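Local coordinates for protein putative oxidoreductase (Bacteroides fragilis NCTC 9343, PDB 3FHL) that probably acts as an oxidoreductase of the Gfo/Idh/MocA family, pairing a Rossmann domain expected to bind a nicotinamide cofactor with a C-terminal alpha/beta domain, at residues C[186-191]-C[332-337]; C[84-89]-C[106-111]; C[258-263]-C[277-282]. All blocks are in the same frame, centred on the assembly; numbering follows the deposited sequence.

Contact 1 (C[186-191]-C[332-337])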
loop_
_atom_site.group_PDB
_atom_site.type_symbol
_atom_site.label_atom_id
_atom_site.label_comp_id
_atom_site.label_asym_id
_atom_site.label_seq_id
_atom_site.Cartn_x
_atom_site.Cartn_y
_atom_site.Cartn_z
ATOM N N GLN C 186 3.513 11.715 -12.672
ATOM C CA GLN C 186 4.795 11.033 -12.540
ATOM C C GLN C 186 4.755 9.612 -13.069
ATOM O O GLN C 186 5.673 9.206 -13.784
ATOM C CB GLN C 186 5.250 11.021 -11.078
ATOM C CG GLN C 186 5.730 12.383 -10.522
ATOM C CD GLN C 186 6.028 12.312 -9.029
ATOM O OE1 GLN C 186 5.647 11.349 -8.367
ATOM N NE2 GLN C 186 6.709 13.331 -8.491
ATOM N N ALA C 187 3.699 8.853 -12.740
ATOM C CA ALA C 187 3.635 7.447 -13.171
ATOM C C ALA C 187 3.511 7.319 -14.680
ATOM O O ALA C 187 4.153 6.453 -15.284
ATOM C CB ALA C 187 2.491 6.688 -12.469
ATOM N N ILE C 188 2.692 8.187 -15.272
ATOM C CA ILE C 188 2.528 8.239 -16.746
ATOM C C ILE C 188 3.834 8.616 -17.448
ATOM O O ILE C 188 4.196 8.015 -18.466
ATOM C CB ILE C 188 1.400 9.213 -17.170
ATOM C CG1 ILE C 188 0.037 8.704 -16.683
ATOM C CG2 ILE C 188 1.356 9.407 -18.703
ATOM C CD1 ILE C 188 -1.047 9.786 -16.755
ATOM N N GLN C 189 4.561 9.586 -16.891
ATOM C CA GLN C 189 5.876 9.948 -17.443
ATOM C C GLN C 189 6.842 8.762 -17.497
ATOM O O GLN C 189 7.548 8.564 -18.494
ATOM C CB GLN C 189 6.492 11.136 -16.684
ATOM C CG GLN C 189 5.843 12.476 -17.039
ATOM C CD GLN C 189 5.910 12.784 -18.546
ATOM O OE1 GLN C 189 6.997 12.920 -19.110
ATOM N NE2 GLN C 189 4.747 12.887 -19.193
ATOM N N LEU C 190 6.857 7.949 -16.445
ATOM C CA LEU C 190 7.774 6.816 -16.422
ATOM C C LEU C 190 7.317 5.606 -17.220
ATOM O O LEU C 190 8.146 4.935 -17.817
ATOM C CB LEU C 190 8.090 6.385 -14.987
ATOM C CG LEU C 190 8.691 7.421 -14.035
ATOM C CD1 LEU C 190 8.810 6.827 -12.645
ATOM C CD2 LEU C 190 10.046 7.918 -14.514
ATOM N N PHE C 191 6.012 5.323 -17.228
ATOM C CA PHE C 191 5.539 3.992 -17.642
ATOM C C PHE C 191 4.461 4.005 -18.707
ATOM O O PHE C 191 4.112 2.956 -19.225
ATOM C CB PHE C 191 5.018 3.187 -16.434
ATOM C CG PHE C 191 5.989 3.100 -15.298
ATOM C CD1 PHE C 191 7.199 2.436 -15.452
ATOM C CD2 PHE C 191 5.702 3.697 -14.081
ATOM C CE1 PHE C 191 8.117 2.372 -14.406
ATOM C CE2 PHE C 191 6.598 3.620 -13.032
ATOM C CZ PHE C 191 7.809 2.961 -13.192
ATOM N N LEU C 332 -4.492 16.559 -19.435
ATOM C CA LEU C 332 -5.746 15.956 -19.867
ATOM C C LEU C 332 -5.672 14.449 -19.667
ATOM O O LEU C 332 -6.652 13.833 -19.253
ATOM C CB LEU C 332 -6.069 16.284 -21.323
ATOM C CG LEU C 332 -6.368 17.732 -21.712
ATOM C CD1 LEU C 332 -7.085 17.683 -23.045
ATOM C CD2 LEU C 332 -7.222 18.475 -20.685
ATOM N N ASN C 333 -4.505 13.875 -19.961
ATOM C CA ASN C 333 -4.228 12.460 -19.720
ATOM C C ASN C 333 -4.331 12.092 -18.242
ATOM O O ASN C 333 -4.910 11.061 -17.880
ATOM C CB ASN C 333 -2.838 12.102 -20.253
ATOM C CG ASN C 333 -2.765 12.129 -21.775
ATOM O OD1 ASN C 333 -3.785 12.271 -22.455
ATOM N ND2 ASN C 333 -1.555 11.977 -22.315
ATOM N N VAL C 334 -3.776 12.954 -17.398
ATOM C CA VAL C 334 -3.846 12.791 -15.948
ATOM C C VAL C 334 -5.292 12.808 -15.466
ATOM O O VAL C 334 -5.692 11.937 -14.694
ATOM C CB VAL C 334 -3.003 13.856 -15.244
ATOM C CG1 VAL C 334 -3.319 13.942 -13.751
ATOM C CG2 VAL C 334 -1.549 13.548 -15.470
ATOM N N ILE C 335 -6.071 13.766 -15.969
ATOM C CA ILE C 335 -7.490 13.927 -15.621
ATOM C C ILE C 335 -8.334 12.734 -16.062
ATOM O O ILE C 335 -9.277 12.358 -15.366
ATOM C CB ILE C 335 -8.065 15.273 -16.149
ATOM C CG1 ILE C 335 -7.563 16.428 -15.282
ATOM C CG2 ILE C 335 -9.608 15.282 -16.176
ATOM C CD1 ILE C 335 -7.804 17.804 -15.890
ATOM N N ARG C 336 -7.980 12.127 -17.193
ATOM C CA ARG C 336 -8.640 10.915 -17.639
ATOM C C ARG C 336 -8.468 9.792 -16.606
ATOM O O ARG C 336 -9.443 9.115 -16.255
ATOM C CB ARG C 336 -8.087 10.463 -18.989
ATOM C CG ARG C 336 -8.759 9.222 -19.555
ATOM C CD ARG C 336 -8.311 8.986 -20.986
ATOM N NE ARG C 336 -8.888 7.782 -21.577
ATOM C CZ ARG C 336 -8.297 7.066 -22.531
ATOM N NH1 ARG C 336 -7.103 7.425 -22.992
ATOM N NH2 ARG C 336 -8.891 5.983 -23.015
ATOM N N ILE C 337 -7.233 9.612 -16.126
ATOM C CA ILE C 337 -6.939 8.655 -15.051
ATOM C C ILE C 337 -7.691 8.977 -13.751
ATOM O O ILE C 337 -8.266 8.074 -13.136
ATOM C CB ILE C 337 -5.411 8.515 -14.794
ATOM C CG1 ILE C 337 -4.672 8.162 -16.087
ATOM C CG2 ILE C 337 -5.113 7.457 -13.711
ATOM C CD1 ILE C 337 -5.133 6.887 -16.725
#

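Contact 2 (C[84-89]-C[106-111])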
loop_
_atom_site.group_PDB
_atom_site.type_symbol
_atom_site.label_atom_id
_atom_site.label_comp_id
_atom_site.label_asym_id
_atom_site.label_seq_id
_atom_site.Cartn_x
_atom_site.Cartn_y
_atom_site.Cartn_z
ATOM N N MET C 84 -7.294 34.054 -24.393
ATOM C CA MET C 84 -6.984 35.447 -24.718
ATOM C C MET C 84 -5.511 35.610 -25.052
ATOM O O MET C 84 -5.160 36.289 -26.023
ATOM C CB MET C 84 -7.313 36.361 -23.544
ATOM C CG MET C 84 -8.746 36.885 -23.486
ATOM S SD MET C 84 -8.933 37.934 -22.021
ATOM C CE MET C 84 -7.720 39.228 -22.338
ATOM N N ALA C 85 -4.658 34.981 -24.243
ATOM C CA ALA C 85 -3.208 35.041 -24.440
ATOM C C ALA C 85 -2.762 34.378 -25.738
ATOM O O ALA C 85 -1.887 34.901 -26.434
ATOM C CB ALA C 85 -2.474 34.448 -23.237
ATOM N N LEU C 86 -3.375 33.247 -26.073
ATOM C CA LEU C 86 -3.052 32.535 -27.309
ATOM C C LEU C 86 -3.549 33.292 -28.545
ATOM O O LEU C 86 -2.851 33.360 -29.555
ATOM C CB LEU C 86 -3.643 31.120 -27.304
ATOM C CG LEU C 86 -2.990 30.071 -26.397
ATOM C CD1 LEU C 86 -3.867 28.820 -26.342
ATOM C CD2 LEU C 86 -1.575 29.731 -26.849
ATOM N N GLU C 87 -4.754 33.853 -28.457
ATOM C CA GLU C 87 -5.336 34.617 -29.564
ATOM C C GLU C 87 -4.464 35.841 -29.848
ATOM O O GLU C 87 -4.235 36.190 -31.003
ATOM C CB GLU C 87 -6.782 35.027 -29.254
ATOM C CG GLU C 87 -7.679 35.105 -30.481
ATOM C CD GLU C 87 -7.983 33.733 -31.075
ATOM O OE1 GLU C 87 -8.833 33.004 -30.507
ATOM O OE2 GLU C 87 -7.374 33.390 -32.114
ATOM N N ALA C 88 -3.934 36.438 -28.781
ATOM C CA ALA C 88 -3.001 37.568 -28.865
ATOM C C ALA C 88 -1.593 37.195 -29.338
ATOM O O ALA C 88 -0.725 38.065 -29.442
ATOM C CB ALA C 88 -2.931 38.288 -27.524
ATOM N N GLY C 89 -1.368 35.910 -29.602
ATOM C CA GLY C 89 -0.116 35.416 -30.167
ATOM C C GLY C 89 1.005 35.126 -29.184
ATOM O O GLY C 89 2.172 35.068 -29.583
ATOM N N GLU C 106 -9.146 20.660 -24.723
ATOM C CA GLU C 106 -8.898 20.208 -26.101
ATOM C C GLU C 106 -8.962 21.371 -27.102
ATOM O O GLU C 106 -8.181 21.410 -28.057
ATOM C CB GLU C 106 -9.857 19.083 -26.503
ATOM C CG GLU C 106 -9.600 17.775 -25.750
ATOM C CD GLU C 106 -10.599 16.668 -26.061
ATOM O OE1 GLU C 106 -11.779 16.973 -26.357
ATOM O OE2 GLU C 106 -10.199 15.484 -25.992
ATOM N N GLU C 107 -9.866 22.320 -26.852
ATOM C CA GLU C 107 -9.992 23.529 -27.674
ATOM C C GLU C 107 -8.734 24.410 -27.633
ATOM O O GLU C 107 -8.258 24.876 -28.676
ATOM C CB GLU C 107 -11.213 24.343 -27.241
ATOM C CG GLU C 107 -11.534 25.520 -28.160
ATOM C CD GLU C 107 -12.508 26.503 -27.541
ATOM O OE1 GLU C 107 -13.249 26.112 -26.613
ATOM O OE2 GLU C 107 -12.534 27.673 -27.983
ATOM N N LEU C 108 -8.209 24.635 -26.430
ATOM C CA LEU C 108 -6.994 25.430 -26.241
ATOM C C LEU C 108 -5.775 24.808 -26.905
ATOM O O LEU C 108 -4.976 25.518 -27.529
ATOM C CB LEU C 108 -6.721 25.650 -24.754
ATOM C CG LEU C 108 -7.666 26.606 -24.030
ATOM C CD1 LEU C 108 -7.174 26.830 -22.610
ATOM C CD2 LEU C 108 -7.782 27.927 -24.778
ATOM N N ILE C 109 -5.646 23.486 -26.776
ATOM C CA ILE C 109 -4.536 22.726 -27.358
ATOM C C ILE C 109 -4.538 22.849 -28.889
ATOM O O ILE C 109 -3.495 23.101 -29.494
ATOM C CB ILE C 109 -4.552 21.241 -26.882
ATOM C CG1 ILE C 109 -4.108 21.155 -25.405
ATOM C CG2 ILE C 109 -3.671 20.342 -27.769
ATOM C CD1 ILE C 109 -4.400 19.816 -24.727
ATOM N N ALA C 110 -5.718 22.710 -29.493
ATOM C CA ALA C 110 -5.885 22.871 -30.945
ATOM C C ALA C 110 -5.613 24.306 -31.430
ATOM O O ALA C 110 -5.004 24.491 -32.480
ATOM C CB ALA C 110 -7.263 22.411 -31.368
ATOM N N LEU C 111 -6.057 25.305 -30.664
ATOM C CA LEU C 111 -5.773 26.708 -30.975
ATOM C C LEU C 111 -4.269 27.001 -30.950
ATOM O O LEU C 111 -3.734 27.574 -31.903
ATOM C CB LEU C 111 -6.527 27.646 -30.026
ATOM C CG LEU C 111 -6.329 29.162 -30.149
ATOM C CD1 LEU C 111 -6.864 29.713 -31.470
ATOM C CD2 LEU C 111 -6.988 29.884 -28.971
#

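Contact 3 (C[258-263]-C[277-282])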
loop_
_atom_site.group_PDB
_atom_site.type_symbol
_atom_site.label_atom_id
_atom_site.label_comp_id
_atom_site.label_asym_id
_atom_site.label_seq_id
_atom_site.Cartn_x
_atom_site.Cartn_y
_atom_site.Cartn_z
ATOM N N VAL C 258 9.283 14.490 2.035
ATOM C CA VAL C 258 8.882 15.277 0.869
ATOM C C VAL C 258 9.968 16.264 0.453
ATOM O O VAL C 258 10.888 16.562 1.214
ATOM C CB VAL C 258 7.551 16.051 1.087
ATOM C CG1 VAL C 258 6.357 15.093 1.064
ATOM C CG2 VAL C 258 7.596 16.877 2.369
ATOM N N ASP C 259 9.843 16.764 -0.768
ATOM C CA ASP C 259 10.775 17.746 -1.299
ATOM C C ASP C 259 10.702 19.037 -0.478
ATOM O O ASP C 259 9.623 19.454 -0.034
ATOM C CB ASP C 259 10.519 17.955 -2.794
ATOM C CG ASP C 259 11.509 18.906 -3.425
ATOM O OD1 ASP C 259 11.268 20.107 -3.288
ATOM O OD2 ASP C 259 12.495 18.463 -4.044
ATOM N N LYS C 260 11.862 19.643 -0.262
ATOM C CA LYS C 260 12.001 20.770 0.662
ATOM C C LYS C 260 11.929 22.136 -0.029
ATOM O O LYS C 260 11.964 23.170 0.648
ATOM C CB LYS C 260 13.340 20.661 1.400
ATOM C CG LYS C 260 13.774 19.221 1.748
ATOM C CD LYS C 260 15.311 19.101 1.897
ATOM C CE LYS C 260 15.835 19.845 3.136
ATOM N NZ LYS C 260 14.986 19.623 4.354
ATOM N N GLN C 261 11.834 22.145 -1.360
ATOM C CA GLN C 261 11.861 23.406 -2.125
ATOM C C GLN C 261 10.715 24.342 -1.808
ATOM O O GLN C 261 10.941 25.533 -1.611
ATOM C CB GLN C 261 11.884 23.156 -3.630
ATOM C CG GLN C 261 13.199 22.655 -4.160
ATOM C CD GLN C 261 13.093 22.309 -5.623
ATOM O OE1 GLN C 261 13.417 23.124 -6.490
ATOM N NE2 GLN C 261 12.590 21.116 -5.911
ATOM N N GLU C 262 9.490 23.809 -1.732
ATOM C CA GLU C 262 8.310 24.650 -1.536
ATOM C C GLU C 262 8.342 25.392 -0.193
ATOM O O GLU C 262 7.995 26.575 -0.130
ATOM C CB GLU C 262 7.019 23.836 -1.685
ATOM C CG GLU C 262 5.750 24.683 -1.571
ATOM C CD GLU C 262 4.458 23.882 -1.690
ATOM O OE1 GLU C 262 4.504 22.690 -2.062
ATOM O OE2 GLU C 262 3.387 24.463 -1.411
ATOM N N ALA C 263 8.785 24.709 0.860
ATOM C CA ALA C 263 8.981 25.359 2.163
ATOM C C ALA C 263 10.035 26.481 2.115
ATOM O O ALA C 263 9.823 27.556 2.679
ATOM C CB ALA C 263 9.342 24.332 3.241
ATOM N N GLY C 277 17.915 22.659 -3.579
ATOM C CA GLY C 277 17.223 21.380 -3.797
ATOM C C GLY C 277 17.928 20.163 -3.218
ATOM O O GLY C 277 17.420 19.035 -3.313
ATOM N N GLU C 278 19.101 20.375 -2.618
ATOM C CA GLU C 278 19.864 19.264 -2.051
ATOM C C GLU C 278 19.187 18.690 -0.808
ATOM O O GLU C 278 18.500 19.410 -0.058
ATOM C CB GLU C 278 21.313 19.665 -1.735
ATOM C CG GLU C 278 22.209 19.822 -2.966
ATOM C CD GLU C 278 23.686 20.052 -2.626
ATOM O OE1 GLU C 278 24.026 20.242 -1.433
ATOM O OE2 GLU C 278 24.506 20.048 -3.567
ATOM N N GLU C 279 19.389 17.387 -0.610
ATOM C CA GLU C 279 18.912 16.683 0.573
ATOM C C GLU C 279 20.086 16.182 1.388
ATOM O O GLU C 279 21.169 15.933 0.851
ATOM C CB GLU C 279 18.049 15.480 0.177
ATOM C CG GLU C 279 16.784 15.829 -0.576
ATOM C CD GLU C 279 15.976 14.604 -0.957
ATOM O OE1 GLU C 279 16.513 13.711 -1.665
ATOM O OE2 GLU C 279 14.796 14.556 -0.565
ATOM N N SER C 280 19.857 16.018 2.688
ATOM C CA SER C 280 20.856 15.452 3.587
ATOM C C SER C 280 20.913 13.937 3.435
ATOM O O SER C 280 20.033 13.331 2.808
ATOM C CB SER C 280 20.520 15.807 5.032
ATOM O OG SER C 280 19.292 15.216 5.424
ATOM N N GLU C 281 21.943 13.329 4.021
ATOM C CA GLU C 281 22.103 11.869 4.013
ATOM C C GLU C 281 20.905 11.138 4.649
ATOM O O GLU C 281 20.496 10.068 4.183
ATOM C CB GLU C 281 23.441 11.471 4.667
ATOM C CG GLU C 281 23.464 10.090 5.348
ATOM C CD GLU C 281 24.739 9.293 5.094
ATOM O OE1 GLU C 281 25.654 9.804 4.408
ATOM O OE2 GLU C 281 24.817 8.141 5.580
ATOM N N GLN C 282 20.343 11.756 5.686
ATOM C CA GLN C 282 19.164 11.275 6.398
ATOM C C GLN C 282 17.913 11.279 5.505
ATOM O O GLN C 282 17.084 10.368 5.588
ATOM C CB GLN C 282 18.951 12.161 7.629
ATOM C CG GLN C 282 17.874 11.723 8.605
ATOM C CD GLN C 282 17.886 12.555 9.890
ATOM O OE1 GLN C 282 16.882 13.174 10.254
ATOM N NE2 GLN C 282 19.032 12.581 10.573
HETATM O O HOH W 1 13.374 15.363 1.760
HETATM O O HOH W 2 14.626 18.991 -2.464
#

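Contact 1 (C[186-191]-C[332-337])
Ile188 is the one residue of 186-191 that touches 332-337, and it does so with its far methyl, CD1. The apolar contacts all converge on that carbon. CD1 of Ile188 lies 4.0 Å from CG2 of Val334 and, one turn further along the helix, 4.0 Å from CG1 of Ile337. CG1 of Ile188 stands anti to the carbonyl carbon (chi1 -66°) and the chain runs on extended, which points CD1 toward the other helix; the two short axes are 10.7 Å apart at their closest. The two isoleucine side chains run antiparallel, alongside one another.

Against the backbone there is one looser approach, CD1 of Ile188 to O of Asn333 at 4.2 Å. That oxygen already accepts the helical bond from N of Ile337, and the amide OD1 of Asn333 is held by Gln329 on its own helix.

Both segments belong to the C-terminal alpha/beta domain, where Met193 touches Ile188 and Ile337 alike and Leu218 of strand 213-221 packs on Ile337. With axes inclined at 111° and only dispersion between them, the two segments meet at a small hydrophobic spot, with no polar link across it to dictate their angle.

Contact 2 (C[84-89]-C[106-111])
Leu86 and Leu111 make the close part of this contact, their alpha carbons 7.4 Å apart. CB of Leu86 sits 3.9 Å from CD2 of Leu111, so one leucine is met near its root and the other at its branched end. Leu111 manages this because its CG is anti to the backbone N (chi1 178°), which sends both methyls across to helix 78-87. Further out, Leu86 lays CD1 against the main chain of helix 102-115, 3.7 Å from O of Leu108, and CD1 of Leu86 also faces CD2 of Leu108 at 4.3 Å. Leu86 and Leu108 are buried; Val92 and Leu117 also touch Leu86, and Phe98 and Thr99 touch Leu108.

These are two helices of the Rossmann fold. Strand 91-95 of the parallel sheet, with its flanking loops, links helix 78-87 to helix 102-115, and the two pack side by side as neighbouring helices in the repeated beta-alpha units of that fold. Helix 78-87 finishes in a Schellman motif, with Gly89 at positive phi and its N bonded to O of Leu86.

Toward solvent the packing thins out to Glu87. Its chain bends at chi2 (70°), bringing the carboxylate up to the methyls of Leu111. The Glu87 and Leu111 side chains cross at about a right angle, with OE2 of Glu87 3.8 Å from CD1 of Leu111 and OE1 of Glu87 3.9 Å from CD2 of Leu111. This is van der Waals cover from an exposed acidic group. Glu107 on the facing helix is acidic as well, and OE1 of Glu87 stays 7.0 Å from OE2 of Glu107, whose other oxygen is hydrogen-bonded to the hydroxyl of Tyr79.

Contact 3 (C[258-263]-C[277-282])
Lys260 and Gln261 meet the loop 277-282 just where helix 261-266 begins, and a side-chain capping bond closes the N-terminus of that helix: OD1 of Asp259, ahead of the first turn, accepts from N of Gln261 at 2.9 Å. The pairing belongs to the C-terminal alpha/beta domain, where the 277-282 loop leads from this helix toward strand 286-291.

Among the hydrogen bonds, the amide of Gln261 returns to the same carboxylate: NE2 of Gln261 reaches OD1 of Asp259 at 3.1 Å on the syn side. The backbone N arrives from above the carboxylate plane, 43° out of it, and NE2 from the opposite face, so OD1 is gripped from two sides. A weak bond from NE2 to OD2 adds to this. At the other end of the amide, OE1 of Gln261 accepts from N of Tyr307 and NE1 of Trp276, while OD2 of Asp259 accepts from N of Ala129. The buried amide and carboxylate therefore tie the start of the helix to the start of helix 129-139 and to the chain at Trp276 and Tyr307.

Direct packing across the contact is sparse. CG of Gln261 lies 4.2 Å from CA of Gly277, a glycine at positive phi. The aliphatic part of Lys260 runs alongside the loop backbone, with CD 3.8 Å from O of Glu278; bends at chi3 and chi4 turn NZ to a salt bridge with Glu283.

Water supplies the polar links between the segments. One molecule donates to O of Val258 and to OE2 of Glu279, an oxygen that also forms a salt bridge with Lys255. The second donates to OD2 of Asp259 at 2.7 Å and to O of Gly277 at 2.9 Å.

Contacts 1 and 2 belong to different domains yet touch directly: CD1 of Leu332 in contact 1 packs 3.7 Å from CG of Glu106 and 3.8 Å from CD1 of Ile109 in contact 2. Helix 328-347 thus joins the Rossmann side to the C-terminal side, although the two contact centres are about 23 Å apart. Contact 3 shares the C-terminal domain with contact 1, and its segments fall between 186-191 and 332-337 in the chain, but it lies across the chain's centre from contact 1, with nearest atoms about 8 Å apart. From contact 2 it is remote, about 37 Å between centres and about 24 Å between nearest atoms.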